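Local structure of response regulator (2PLN) at residues Leu65-Asp70 with Lys115-Ile120; Val21-Lys26 with Gly32-Gly37; Arg79-His84 with Gly108-Ile113. The protein probably acts as an orphan two-component response regulator that binds promoter DNA to control transcription, the portion described here being its N-terminal receiver domain. One frame throughout, in Å; residues are numbered along the deposited sequence.

The three contacts illustrate how a receiver domain ties its helices and loops to one parallel sheet. Interactions 1 and 2 stand on the neighbouring strands 65-68 and 20-24, their centres about 8 Å apart, and meet where Lys115 NZ of interaction 1 lies 2.6 Å from Glu25 OE2 of interaction 2 in a salt bridge. This spot corresponds to the strand-end pocket that houses the phosphorylation site in typical receiver domains. Interaction 3 lies farther off, its centre about 14 Å from that of interaction 1 and about 18 Å from that of interaction 2. It still touches interaction 1 across the intervening strand 88-93, where Met67 SE packs 4.1 Å from Ile113 CD1.

Interaction 1: Leu65-Asp70 with Lys115-Ile120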
ATOM      1  N   LEU A  65      -9.996   9.403  -5.183  1.00 10.51           N
ATOM      2  CA  LEU A  65      -9.614   8.478  -4.087  1.00 10.63           C
ATOM      3  C   LEU A  65     -10.547   8.655  -2.897  1.00 10.44           C
ATOM      4  O   LEU A  65     -11.000   9.779  -2.613  1.00 10.24           O
ATOM      5  CB  LEU A  65      -8.174   8.778  -3.656  1.00 10.94           C
ATOM      6  CG  LEU A  65      -7.551   7.799  -2.636  1.00 12.17           C
ATOM      7  CD1 LEU A  65      -6.051   7.615  -2.833  1.00 12.46           C
ATOM      8  CD2 LEU A  65      -7.855   8.251  -1.181  1.00 13.25           C
ATOM      9  N   VAL A  66     -10.873   7.554  -2.222  1.00 10.23           N
ATOM     10  CA  VAL A  66     -11.654   7.606  -0.967  1.00 11.33           C
ATOM     11  C   VAL A  66     -10.873   6.822   0.055  1.00 12.23           C
ATOM     12  O   VAL A  66     -10.347   5.737  -0.246  1.00 11.56           O
ATOM     13  CB  VAL A  66     -13.117   7.015  -1.079  1.00 11.73           C
ATOM     14  CG1 VAL A  66     -13.146   5.574  -1.653  1.00 12.65           C
ATOM     15  CG2 VAL A  66     -13.861   7.093   0.282  1.00 10.64           C
HETATM   16  N   MSE A  67     -10.778   7.385   1.259  1.00 14.19           N
HETATM   17  CA  MSE A  67     -10.283   6.637   2.395  1.00 16.40           C
HETATM   18  C   MSE A  67     -11.394   6.487   3.416  1.00 15.25           C
HETATM   19  O   MSE A  67     -12.027   7.471   3.812  1.00 14.63           O
HETATM   20  CB  MSE A  67      -9.070   7.307   3.042  1.00 16.67           C
HETATM   21  CG  MSE A  67      -8.437   6.374   4.073  1.00 17.23           C
HETATM   22 SE   MSE A  67      -6.664   6.881   4.625  1.00 28.01          SE
HETATM   23  CE  MSE A  67      -7.030   8.687   5.189  1.00 18.89           C
ATOM     24  N   VAL A  68     -11.652   5.256   3.828  1.00 14.58           N
ATOM     25  CA  VAL A  68     -12.803   4.982   4.689  1.00 14.57           C
ATOM     26  C   VAL A  68     -12.352   4.266   5.952  1.00 15.78           C
ATOM     27  O   VAL A  68     -11.603   3.288   5.885  1.00 14.19           O
ATOM     28  CB  VAL A  68     -13.916   4.190   3.938  1.00 15.19           C
ATOM     29  CG1 VAL A  68     -13.385   2.900   3.251  1.00 15.95           C
ATOM     30  CG2 VAL A  68     -15.089   3.849   4.858  1.00 15.39           C
ATOM     31  N   SER A  69     -12.776   4.807   7.087  1.00 18.10           N
ATOM     32  CA  SER A  69     -12.695   4.151   8.400  1.00 22.16           C
ATOM     33  C   SER A  69     -14.108   4.083   8.875  1.00 24.01           C
ATOM     34  O   SER A  69     -14.728   5.120   9.125  1.00 25.62           O
ATOM     35  CB  SER A  69     -11.923   4.990   9.410  1.00 22.45           C
ATOM     36  OG  SER A  69     -10.725   5.454   8.866  1.00 25.21           O
ATOM     37  N   ASP A  70     -14.628   2.872   8.965  1.00 26.00           N
ATOM     38  CA  ASP A  70     -15.989   2.620   9.384  1.00 27.57           C
ATOM     39  C   ASP A  70     -16.097   1.119   9.673  1.00 28.86           C
ATOM     40  O   ASP A  70     -15.359   0.313   9.111  1.00 28.40           O
ATOM     41  CB  ASP A  70     -16.941   2.969   8.253  1.00 27.54           C
ATOM     42  CG  ASP A  70     -18.395   2.971   8.689  1.00 28.36           C
ATOM     43  OD1 ASP A  70     -19.089   1.950   8.468  1.00 26.94           O
ATOM     44  OD2 ASP A  70     -18.916   3.960   9.241  1.00 28.65           O
ATOM     45  N   LYS A 115      -4.769   2.339  11.980  1.00 22.22           N
ATOM     46  CA  LYS A 115      -4.815   3.544  12.796  1.00 24.99           C
ATOM     47  C   LYS A 115      -4.362   3.168  14.205  1.00 26.30           C
ATOM     48  O   LYS A 115      -4.643   2.046  14.667  1.00 26.76           O
ATOM     49  CB  LYS A 115      -6.236   4.078  12.870  1.00 24.83           C
ATOM     50  CG  LYS A 115      -6.724   4.620  11.551  1.00 25.83           C
ATOM     51  CD  LYS A 115      -8.187   4.998  11.640  1.00 26.80           C
ATOM     52  CE  LYS A 115      -8.351   6.391  12.155  1.00 27.85           C
ATOM     53  NZ  LYS A 115      -9.812   6.632  12.384  1.00 30.94           N
ATOM     54  N   PRO A 116      -3.698   4.082  14.909  1.00 28.19           N
ATOM     55  CA  PRO A 116      -3.320   5.439  14.426  1.00 28.66           C
ATOM     56  C   PRO A 116      -2.240   5.513  13.348  1.00 29.00           C
ATOM     57  O   PRO A 116      -1.388   4.625  13.270  1.00 30.10           O
ATOM     58  CB  PRO A 116      -2.859   6.157  15.710  1.00 29.43           C
ATOM     59  CG  PRO A 116      -2.580   5.096  16.697  1.00 28.88           C
ATOM     60  CD  PRO A 116      -3.330   3.853  16.320  1.00 27.98           C
ATOM     61  N   TYR A 117      -2.275   6.567  12.523  1.00 28.33           N
ATOM     62  CA  TYR A 117      -1.308   6.758  11.427  1.00 27.75           C
ATOM     63  C   TYR A 117       0.115   7.071  11.920  1.00 28.97           C
ATOM     64  O   TYR A 117       0.290   7.618  13.013  1.00 29.46           O
ATOM     65  CB  TYR A 117      -1.784   7.849  10.443  1.00 25.80           C
ATOM     66  CG  TYR A 117      -3.177   7.623   9.913  1.00 24.67           C
ATOM     67  CD1 TYR A 117      -4.252   8.427  10.319  1.00 21.94           C
ATOM     68  CD2 TYR A 117      -3.436   6.583   9.034  1.00 24.53           C
ATOM     69  CE1 TYR A 117      -5.530   8.200   9.849  1.00 19.49           C
ATOM     70  CE2 TYR A 117      -4.716   6.361   8.552  1.00 23.89           C
ATOM     71  CZ  TYR A 117      -5.756   7.161   8.956  1.00 22.56           C
ATOM     72  OH  TYR A 117      -7.013   6.900   8.460  1.00 19.80           O
ATOM     73  N   ARG A 118       1.125   6.733  11.105  1.00 29.70           N
ATOM     74  CA  ARG A 118       2.532   7.007  11.439  1.00 29.68           C
ATOM     75  C   ARG A 118       2.741   8.506  11.650  1.00 29.15           C
ATOM     76  O   ARG A 118       3.442   8.942  12.582  1.00 29.77           O
ATOM     77  CB  ARG A 118       3.475   6.470  10.352  1.00 30.55           C
ATOM     78  CG  ARG A 118       4.901   6.228  10.840  1.00 32.46           C
ATOM     79  CD  ARG A 118       5.667   5.128  10.111  1.00 35.54           C
ATOM     80  NE  ARG A 118       5.303   3.783  10.569  1.00 39.19           N
ATOM     81  CZ  ARG A 118       4.488   2.957   9.912  1.00 39.72           C
ATOM     82  NH1 ARG A 118       3.949   3.329   8.760  1.00 41.89           N
ATOM     83  NH2 ARG A 118       4.209   1.750  10.394  1.00 42.06           N
ATOM     84  N   SER A 119       2.110   9.283  10.778  1.00 27.37           N
ATOM     85  CA  SER A 119       2.131  10.742  10.784  1.00 24.81           C
ATOM     86  C   SER A 119       1.243  11.182   9.645  1.00 23.14           C
ATOM     87  O   SER A 119       0.999  10.400   8.689  1.00 22.33           O
ATOM     88  CB  SER A 119       3.558  11.315  10.619  1.00 24.87           C
ATOM     89  OG  SER A 119       3.996  11.468   9.279  1.00 23.57           O
ATOM     90  N   ILE A 120       0.769  12.423   9.723  1.00 21.21           N
ATOM     91  CA  ILE A 120       0.044  13.013   8.578  1.00 19.76           C
ATOM     92  C   ILE A 120       0.913  13.028   7.305  1.00 19.15           C
ATOM     93  O   ILE A 120       0.428  12.635   6.237  1.00 18.60           O
ATOM     94  CB  ILE A 120      -0.508  14.421   8.929  1.00 19.71           C
ATOM     95  CG1 ILE A 120      -1.559  14.329  10.039  1.00 20.48           C
ATOM     96  CG2 ILE A 120      -0.960  15.164   7.646  1.00 19.37           C
ATOM     97  CD1 ILE A 120      -2.834  13.584   9.720  1.00 20.22           C
TER
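Met67 and Tyr117 reach for each other from opposite directions, each set on course by its torsions. The selenomethionine chain of Met67 runs out extended and then bends at its last torsion (chi3 55°), which turns CE to the phenol end of the tyrosine. Tyr117 places CG beside its own backbone N (chi1 -53°), so that the ring extends inward with its hydroxyl leading. The result is a Met-aromatic contact at an oblique approach: SE of Met67 is 5.3 Å from the centroid of the Tyr117 ring, 56° off the ring normal. The closest touch is at the ring's outer end, with Met67 CE 3.7 Å from Tyr117 OH, while SE of Met67 lies 3.9 Å from the same oxygen.

A more polar patch adjoins this one. Lys115 is bent at its third side-chain torsion and lays its outer chain alongside Ser69, with Lys115 CD 3.8 Å from Ser69 OG. The ammonium group is directed to another partner, Glu25, with which it forms a salt bridge. The Tyr117 hydroxyl shares a hydrogen bond with Ser92, and Ser69 OG has weak hydrogen bonds to both Glu25 and Ser92. The polar ends are thus linked through Glu25, at the end of strand 20-24, and Ser92 of strand 88-93. Lys115 is followed by a cis peptide bond to Pro116, the Lys-Pro signature of receiver domains, whereas the end of strand 65-68, where such domains usually carry the phosphoacceptor aspartate, appears to offer Ser69 here.

Strand 65-68 lies between strands 20-24 and 88-93, bonded to both through its backbone. Leu123 of helix 120-130 touches both Met67 and Tyr117, and Tyr117 also rests on Leu30 and Ile34 of helix 28-40, so the tyrosine from the loop joins the strand end to both helices.

Interaction 2: Val21-Lys26 with Gly32-Gly37; sequences VLLIEK and GEIEKG
Leu23 and Ile34 supply the apolar heart of this contact, a methyl-to-methyl meeting between a strand and the helix that covers it. CD1 of Leu23 lies 3.6 Å from CG2 of Ile34, and the second leucine methyl, CD2, stays 4.0 Å from that same CG2, so the branched end of the leucine straddles one isoleucine methyl. The CB of Ile34 is also close, at 3.9 Å from Leu23 CD1. The side chains pass at a slant to each other. In Ile34 the CG1 branch sits beside the backbone N (chi1 -57°), which leaves CG2 as the branch that faces the strand and frees the longer arm to run on to other partners.

A second kind of contact is with the helix backbone itself. Leu23 CD1 comes 3.8 Å from Glu35 N, so the leucine end rests against the helical turn as well as against a side chain. Glu35 joins at the margin through its aliphatic base, with its CB 4.5 Å from Leu23 CD1.

Hydrogen bonding holds the helical surface in shape. Lys36 N donates to Gly32 O at 3.0 Å, and Gly37 N donates to Glu33 O over the same span, 3.0 Å. At the strand end, Glu25 uses OE1 to accept a bond from the backbone of Asn27, while OE2 is taken up by the salt bridge to Lys115.

Together these residues join the first strand to the helix of a beta-alpha-beta unit, completed by strand 44-48. Leu23 also touches Val47 of that strand, Met67 of strand 65-68 on its other flank, and Leu38 farther along helix 28-40; Ile34 continues onto Ile120 and Leu123, packing the helix against helix 120-130.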
ATOM      1  N   VAL A  21     -10.121  14.189  -2.952  1.00 12.27           N
ATOM      2  CA  VAL A  21     -10.118  13.010  -2.052  1.00 11.46           C
ATOM      3  C   VAL A  21     -11.341  13.054  -1.109  1.00 11.95           C
ATOM      4  O   VAL A  21     -11.636  14.109  -0.549  1.00 12.61           O
ATOM      5  CB  VAL A  21      -8.836  13.010  -1.190  1.00 10.98           C
ATOM      6  CG1 VAL A  21      -8.931  11.924  -0.113  1.00 11.59           C
ATOM      7  CG2 VAL A  21      -7.561  12.870  -2.092  1.00 10.01           C
ATOM      8  N   LEU A  22     -12.052  11.928  -0.962  1.00 11.57           N
ATOM      9  CA  LEU A  22     -13.100  11.811   0.035  1.00 12.30           C
ATOM     10  C   LEU A  22     -12.578  11.082   1.284  1.00 12.67           C
ATOM     11  O   LEU A  22     -11.989  10.008   1.180  1.00 12.34           O
ATOM     12  CB  LEU A  22     -14.291  11.044  -0.531  1.00 12.18           C
ATOM     13  CG  LEU A  22     -15.465  10.816   0.423  1.00 12.85           C
ATOM     14  CD1 LEU A  22     -16.117  12.160   0.925  1.00 13.44           C
ATOM     15  CD2 LEU A  22     -16.524   9.883  -0.205  1.00 13.94           C
ATOM     16  N   LEU A  23     -12.808  11.662   2.457  1.00 11.83           N
ATOM     17  CA  LEU A  23     -12.334  11.042   3.700  1.00 13.09           C
ATOM     18  C   LEU A  23     -13.553  10.718   4.508  1.00 13.57           C
ATOM     19  O   LEU A  23     -14.281  11.631   4.904  1.00 14.24           O
ATOM     20  CB  LEU A  23     -11.423  11.998   4.507  1.00 13.42           C
ATOM     21  CG  LEU A  23     -10.133  12.499   3.848  1.00 14.75           C
ATOM     22  CD1 LEU A  23      -9.454  13.702   4.593  1.00 16.74           C
ATOM     23  CD2 LEU A  23      -9.125  11.349   3.606  1.00 14.73           C
ATOM     24  N   ILE A  24     -13.804   9.427   4.720  1.00 13.47           N
ATOM     25  CA  ILE A  24     -14.889   9.015   5.623  1.00 13.25           C
ATOM     26  C   ILE A  24     -14.269   8.712   6.974  1.00 13.70           C
ATOM     27  O   ILE A  24     -13.585   7.727   7.139  1.00 13.32           O
ATOM     28  CB  ILE A  24     -15.707   7.846   5.052  1.00 13.16           C
ATOM     29  CG1 ILE A  24     -16.310   8.258   3.682  1.00 12.61           C
ATOM     30  CG2 ILE A  24     -16.806   7.387   6.095  1.00 12.32           C
ATOM     31  CD1 ILE A  24     -16.788   7.110   2.796  1.00 13.20           C
ATOM     32  N   GLU A  25     -14.514   9.594   7.935  1.00 15.90           N
ATOM     33  CA  GLU A  25     -13.777   9.602   9.189  1.00 17.35           C
ATOM     34  C   GLU A  25     -14.637  10.276  10.274  1.00 19.03           C
ATOM     35  O   GLU A  25     -15.027  11.456  10.152  1.00 18.71           O
ATOM     36  CB  GLU A  25     -12.449  10.336   8.998  1.00 18.03           C
ATOM     37  CG  GLU A  25     -11.614  10.499  10.273  1.00 18.24           C
ATOM     38  CD  GLU A  25     -11.405   9.179  11.034  1.00 21.11           C
ATOM     39  OE1 GLU A  25     -11.999   9.037  12.134  1.00 20.96           O
ATOM     40  OE2 GLU A  25     -10.664   8.275  10.540  1.00 19.75           O
ATOM     41  N   LYS A  26     -14.947   9.487  11.292  1.00 20.04           N
ATOM     42  CA  LYS A  26     -15.829   9.853  12.417  1.00 22.61           C
ATOM     43  C   LYS A  26     -15.191  10.920  13.300  1.00 22.52           C
ATOM     44  O   LYS A  26     -15.892  11.748  13.905  1.00 23.41           O
ATOM     45  CB  LYS A  26     -16.069   8.574  13.238  1.00 23.39           C
ATOM     46  CG  LYS A  26     -17.014   8.654  14.417  1.00 27.88           C
ATOM     47  CD  LYS A  26     -16.932   7.359  15.208  1.00 31.34           C
ATOM     48  CE  LYS A  26     -17.662   7.467  16.550  1.00 33.91           C
ATOM     49  NZ  LYS A  26     -17.093   8.560  17.409  1.00 37.90           N
ATOM     50  N   GLY A  32      -9.905  16.717   9.859  1.00 17.84           N
ATOM     51  CA  GLY A  32      -9.336  18.037   9.562  1.00 17.46           C
ATOM     52  C   GLY A  32      -7.832  18.071   9.345  1.00 17.46           C
ATOM     53  O   GLY A  32      -7.337  18.726   8.425  1.00 17.82           O
ATOM     54  N   GLU A  33      -7.098  17.376  10.202  1.00 16.70           N
ATOM     55  CA  GLU A  33      -5.662  17.271  10.082  1.00 16.98           C
ATOM     56  C   GLU A  33      -5.249  16.609   8.774  1.00 15.70           C
ATOM     57  O   GLU A  33      -4.309  17.060   8.131  1.00 15.37           O
ATOM     58  CB  GLU A  33      -5.100  16.485  11.260  1.00 18.03           C
ATOM     59  CG  GLU A  33      -4.997  17.301  12.545  1.00 21.78           C
ATOM     60  CD  GLU A  33      -4.891  16.425  13.791  1.00 26.04           C
ATOM     61  OE1 GLU A  33      -5.071  15.195  13.694  1.00 29.59           O
ATOM     62  OE2 GLU A  33      -4.655  16.964  14.896  1.00 30.65           O
ATOM     63  N   ILE A  34      -6.001  15.593   8.347  1.00 15.27           N
ATOM     64  CA  ILE A  34      -5.658  14.918   7.071  1.00 14.79           C
ATOM     65  C   ILE A  34      -5.969  15.833   5.881  1.00 15.16           C
ATOM     66  O   ILE A  34      -5.151  15.976   4.983  1.00 15.05           O
ATOM     67  CB  ILE A  34      -6.395  13.563   6.930  1.00 15.56           C
ATOM     68  CG1 ILE A  34      -6.081  12.637   8.125  1.00 13.72           C
ATOM     69  CG2 ILE A  34      -6.039  12.896   5.587  1.00 14.14           C
ATOM     70  CD1 ILE A  34      -7.037  11.481   8.207  1.00 14.78           C
ATOM     71  N   GLU A  35      -7.158  16.452   5.882  1.00 15.34           N
ATOM     72  CA  GLU A  35      -7.499  17.444   4.844  1.00 15.54           C
ATOM     73  C   GLU A  35      -6.422  18.542   4.694  1.00 16.02           C
ATOM     74  O   GLU A  35      -5.973  18.838   3.568  1.00 15.02           O
ATOM     75  CB  GLU A  35      -8.846  18.079   5.129  1.00 15.99           C
ATOM     76  CG  GLU A  35      -9.188  19.148   4.109  1.00 17.25           C
ATOM     77  CD  GLU A  35     -10.581  19.697   4.298  1.00 20.27           C
ATOM     78  OE1 GLU A  35     -10.922  20.689   3.621  1.00 22.04           O
ATOM     79  OE2 GLU A  35     -11.330  19.136   5.105  1.00 20.50           O
ATOM     80  N   LYS A  36      -6.014  19.143   5.812  1.00 16.88           N
ATOM     81  CA  LYS A  36      -4.944  20.163   5.786  1.00 18.79           C
ATOM     82  C   LYS A  36      -3.637  19.602   5.202  1.00 17.34           C
ATOM     83  O   LYS A  36      -2.974  20.260   4.399  1.00 16.11           O
ATOM     84  CB  LYS A  36      -4.717  20.735   7.206  1.00 19.30           C
ATOM     85  CG  LYS A  36      -3.690  21.873   7.323  1.00 23.11           C
ATOM     86  CD  LYS A  36      -3.732  22.523   8.742  1.00 23.89           C
ATOM     87  CE  LYS A  36      -2.342  22.806   9.319  1.00 27.22           C
ATOM     88  NZ  LYS A  36      -2.392  23.320  10.745  1.00 28.69           N
ATOM     89  N   GLY A  37      -3.268  18.382   5.608  1.00 16.89           N
ATOM     90  CA  GLY A  37      -2.080  17.712   5.066  1.00 15.77           C
ATOM     91  C   GLY A  37      -2.194  17.505   3.574  1.00 15.42           C
ATOM     92  O   GLY A  37      -1.237  17.720   2.808  1.00 15.46           O
TER

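Interaction 3: Arg79-His84 with Gly108-Ile113; sequences RIKEKH and GADDYI
Lys81 and Asp110 cross at a slant, the long lysine chain arching from its helix over Gly108 to the end of the aspartate. The lysine curls through several bends, including one at chi2 (-38°), and its methylene groups follow the carbonyl oxygen of the glycine: Lys81 CG lies 3.9 Å from Gly108 O, CD of the same lysine 3.7 Å and CE 3.5 Å from it.

The charged ends then meet in a salt bridge, with NZ of Lys81 3.0 Å from OD2 of Asp110. The approach is one-sided, since OD1 of Asp110 stays 4.0 Å from that nitrogen. The favoured oxygen has another donor, the backbone N of Val89, and this hydrogen bond is the stronger hold on the carboxylate; it ties the group to the adjacent strand, probably positioning it for the lysine. The ammonium in turn has a weak hydrogen bond to the carbonyl of Ile87. Backbone groups at and just before the start of strand 88-93 therefore each take one end of the ion pair.

Gly108 brings its carbonyl under the lysine by closing helix 98-106 with a Schellman motif at positive phi (109°), where a beta carbon would press on the preceding carbonyl O and crowd Lys81 CG, which accounts for the glycine.

Strand 111-114 carries Asp111, which pairs with Arg126 of the second subunit, consistent with the dimer face of OmpR/PhoB-type receiver domains, formed by helix 98-106, strand 111-114 and helix 120-130. The bridge fastens the link from the helix cap to that strand onto helix 73-83, at the amino-terminal end of the strands of the CheY-like alpha/beta fold.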
ATOM      1  N   ARG A  79     -19.028  -2.349  -3.067  1.00 18.31           N
ATOM      2  CA  ARG A  79     -20.033  -1.536  -3.799  1.00 18.55           C
ATOM      3  C   ARG A  79     -19.386  -0.476  -4.675  1.00 18.56           C
ATOM      4  O   ARG A  79     -19.780  -0.285  -5.845  1.00 18.75           O
ATOM      5  CB  ARG A  79     -21.018  -0.853  -2.861  1.00 18.17           C
ATOM      6  CG  ARG A  79     -22.033  -1.750  -2.236  1.00 17.23           C
ATOM      7  CD  ARG A  79     -23.191  -0.989  -1.638  1.00 18.49           C
ATOM      8  NE  ARG A  79     -22.801  -0.016  -0.612  1.00 16.63           N
ATOM      9  CZ  ARG A  79     -22.496  -0.337   0.647  1.00 17.94           C
ATOM     10  NH1 ARG A  79     -22.513  -1.611   1.059  1.00 18.91           N
ATOM     11  NH2 ARG A  79     -22.160   0.608   1.498  1.00 15.80           N
ATOM     12  N   ILE A  80     -18.354   0.180  -4.139  1.00 18.70           N
ATOM     13  CA  ILE A  80     -17.658   1.274  -4.847  1.00 19.00           C
ATOM     14  C   ILE A  80     -16.791   0.745  -5.972  1.00 19.06           C
ATOM     15  O   ILE A  80     -16.712   1.352  -7.064  1.00 19.19           O
ATOM     16  CB  ILE A  80     -16.787   2.116  -3.831  1.00 19.33           C
ATOM     17  CG1 ILE A  80     -17.684   2.845  -2.840  1.00 20.01           C
ATOM     18  CG2 ILE A  80     -15.840   3.090  -4.590  1.00 20.02           C
ATOM     19  CD1 ILE A  80     -18.721   3.723  -3.469  1.00 22.39           C
ATOM     20  N   LYS A  81     -16.119  -0.365  -5.713  1.00 19.53           N
ATOM     21  CA  LYS A  81     -15.289  -1.029  -6.732  1.00 20.43           C
ATOM     22  C   LYS A  81     -16.132  -1.483  -7.923  1.00 21.80           C
ATOM     23  O   LYS A  81     -15.632  -1.558  -9.058  1.00 21.82           O
ATOM     24  CB  LYS A  81     -14.537  -2.233  -6.149  1.00 21.58           C
ATOM     25  CG  LYS A  81     -13.335  -1.906  -5.221  1.00 20.78           C
ATOM     26  CD  LYS A  81     -12.522  -0.707  -5.678  1.00 25.16           C
ATOM     27  CE  LYS A  81     -11.458  -0.982  -6.735  1.00 26.43           C
ATOM     28  NZ  LYS A  81     -10.252  -0.049  -6.520  1.00 28.61           N
ATOM     29  N   GLU A  82     -17.394  -1.805  -7.660  1.00 22.40           N
ATOM     30  CA  GLU A  82     -18.270  -2.203  -8.751  1.00 25.44           C
ATOM     31  C   GLU A  82     -18.845  -0.993  -9.483  1.00 23.91           C
ATOM     32  O   GLU A  82     -18.838  -0.948 -10.720  1.00 24.17           O
ATOM     33  CB  GLU A  82     -19.331  -3.251  -8.340  1.00 24.74           C
ATOM     34  CG  GLU A  82     -20.402  -2.844  -7.341  1.00 28.35           C
ATOM     35  CD  GLU A  82     -21.690  -3.700  -7.398  1.00 27.18           C
ATOM     36  OE1 GLU A  82     -21.939  -4.368  -8.444  1.00 33.55           O
ATOM     37  OE2 GLU A  82     -22.474  -3.687  -6.392  1.00 31.30           O
ATOM     38  N   LYS A  83     -19.275   0.009  -8.728  1.00 23.54           N
ATOM     39  CA  LYS A  83     -19.901   1.193  -9.319  1.00 23.28           C
ATOM     40  C   LYS A  83     -18.936   2.245  -9.885  1.00 23.14           C
ATOM     41  O   LYS A  83     -19.223   2.870 -10.928  1.00 23.60           O
ATOM     42  CB  LYS A  83     -20.837   1.853  -8.310  1.00 22.95           C
ATOM     43  CG  LYS A  83     -21.784   2.871  -8.941  1.00 22.88           C
ATOM     44  CD  LYS A  83     -22.824   3.347  -7.957  1.00 22.13           C
ATOM     45  CE  LYS A  83     -23.917   4.130  -8.715  1.00 19.59           C
ATOM     46  NZ  LYS A  83     -24.955   4.519  -7.762  1.00 19.80           N
ATOM     47  N   HIS A  84     -17.816   2.438  -9.193  1.00 22.20           N
ATOM     48  CA  HIS A  84     -16.854   3.504  -9.448  1.00 22.43           C
ATOM     49  C   HIS A  84     -15.457   2.881  -9.575  1.00 22.76           C
ATOM     50  O   HIS A  84     -14.570   3.137  -8.757  1.00 21.76           O
ATOM     51  CB  HIS A  84     -16.867   4.496  -8.275  1.00 22.59           C
ATOM     52  CG  HIS A  84     -18.147   5.252  -8.120  1.00 23.47           C
ATOM     53  ND1 HIS A  84     -18.953   5.131  -7.006  1.00 26.01           N
ATOM     54  CD2 HIS A  84     -18.741   6.168  -8.917  1.00 22.60           C
ATOM     55  CE1 HIS A  84     -20.001   5.924  -7.140  1.00 25.20           C
ATOM     56  NE2 HIS A  84     -19.896   6.562  -8.293  1.00 25.60           N
ATOM     57  N   GLY A 108     -10.941  -5.832  -3.055  1.00 18.68           N
ATOM     58  CA  GLY A 108     -10.454  -4.942  -4.099  1.00 17.09           C
ATOM     59  C   GLY A 108      -9.899  -3.620  -3.564  1.00 15.56           C
ATOM     60  O   GLY A 108      -9.649  -2.697  -4.330  1.00 14.93           O
ATOM     61  N   ALA A 109      -9.741  -3.512  -2.246  1.00 14.76           N
ATOM     62  CA  ALA A 109      -9.120  -2.285  -1.679  1.00 13.77           C
ATOM     63  C   ALA A 109      -7.694  -2.119  -2.199  1.00 13.61           C
ATOM     64  O   ALA A 109      -6.995  -3.081  -2.410  1.00 12.98           O
ATOM     65  CB  ALA A 109      -9.127  -2.327  -0.143  1.00 14.62           C
ATOM     66  N   ASP A 110      -7.275  -0.877  -2.398  1.00 12.41           N
ATOM     67  CA  ASP A 110      -5.942  -0.584  -2.880  1.00 13.29           C
ATOM     68  C   ASP A 110      -4.950  -0.513  -1.730  1.00 13.06           C
ATOM     69  O   ASP A 110      -3.733  -0.634  -1.942  1.00 13.00           O
ATOM     70  CB  ASP A 110      -5.974   0.725  -3.669  1.00 13.70           C
ATOM     71  CG  ASP A 110      -6.793   0.602  -4.917  1.00 16.26           C
ATOM     72  OD1 ASP A 110      -6.322  -0.106  -5.836  1.00 19.65           O
ATOM     73  OD2 ASP A 110      -7.914   1.121  -5.049  1.00 14.27           O
ATOM     74  N   ASP A 111      -5.456  -0.309  -0.511  1.00 11.65           N
ATOM     75  CA  ASP A 111      -4.581  -0.360   0.624  1.00 11.34           C
ATOM     76  C   ASP A 111      -5.376  -0.631   1.885  1.00 11.59           C
ATOM     77  O   ASP A 111      -6.615  -0.486   1.918  1.00 11.67           O
ATOM     78  CB  ASP A 111      -3.811   0.972   0.735  1.00 11.61           C
ATOM     79  CG  ASP A 111      -2.391   0.802   1.285  1.00 12.17           C
ATOM     80  OD1 ASP A 111      -2.126  -0.178   2.046  1.00 12.59           O
ATOM     81  OD2 ASP A 111      -1.495   1.630   1.017  1.00 11.22           O
ATOM     82  N   TYR A 112      -4.653  -1.039   2.916  1.00 11.94           N
ATOM     83  CA  TYR A 112      -5.200  -1.266   4.245  1.00 13.41           C
ATOM     84  C   TYR A 112      -4.217  -0.647   5.240  1.00 14.00           C
ATOM     85  O   TYR A 112      -3.023  -1.000   5.263  1.00 13.99           O
ATOM     86  CB  TYR A 112      -5.363  -2.768   4.485  1.00 13.32           C
ATOM     87  CG  TYR A 112      -5.998  -3.123   5.815  1.00 15.21           C
ATOM     88  CD1 TYR A 112      -5.215  -3.536   6.883  1.00 15.06           C
ATOM     89  CD2 TYR A 112      -7.397  -3.056   6.009  1.00 14.83           C
ATOM     90  CE1 TYR A 112      -5.806  -3.889   8.129  1.00 16.16           C
ATOM     91  CE2 TYR A 112      -7.981  -3.413   7.251  1.00 14.50           C
ATOM     92  CZ  TYR A 112      -7.180  -3.813   8.294  1.00 15.97           C
ATOM     93  OH  TYR A 112      -7.763  -4.146   9.543  1.00 17.89           O
ATOM     94  N   ILE A 113      -4.706   0.286   6.056  1.00 13.89           N
ATOM     95  CA  ILE A 113      -3.799   1.130   6.822  1.00 15.89           C
ATOM     96  C   ILE A 113      -4.258   1.054   8.275  1.00 17.10           C
ATOM     97  O   ILE A 113      -5.418   1.298   8.565  1.00 17.31           O
ATOM     98  CB  ILE A 113      -3.850   2.594   6.292  1.00 16.33           C
ATOM     99  CG1 ILE A 113      -3.451   2.657   4.806  1.00 16.74           C
ATOM    100  CG2 ILE A 113      -2.997   3.569   7.168  1.00 16.89           C
ATOM    101  CD1 ILE A 113      -3.931   3.901   4.137  1.00 18.51           C
TER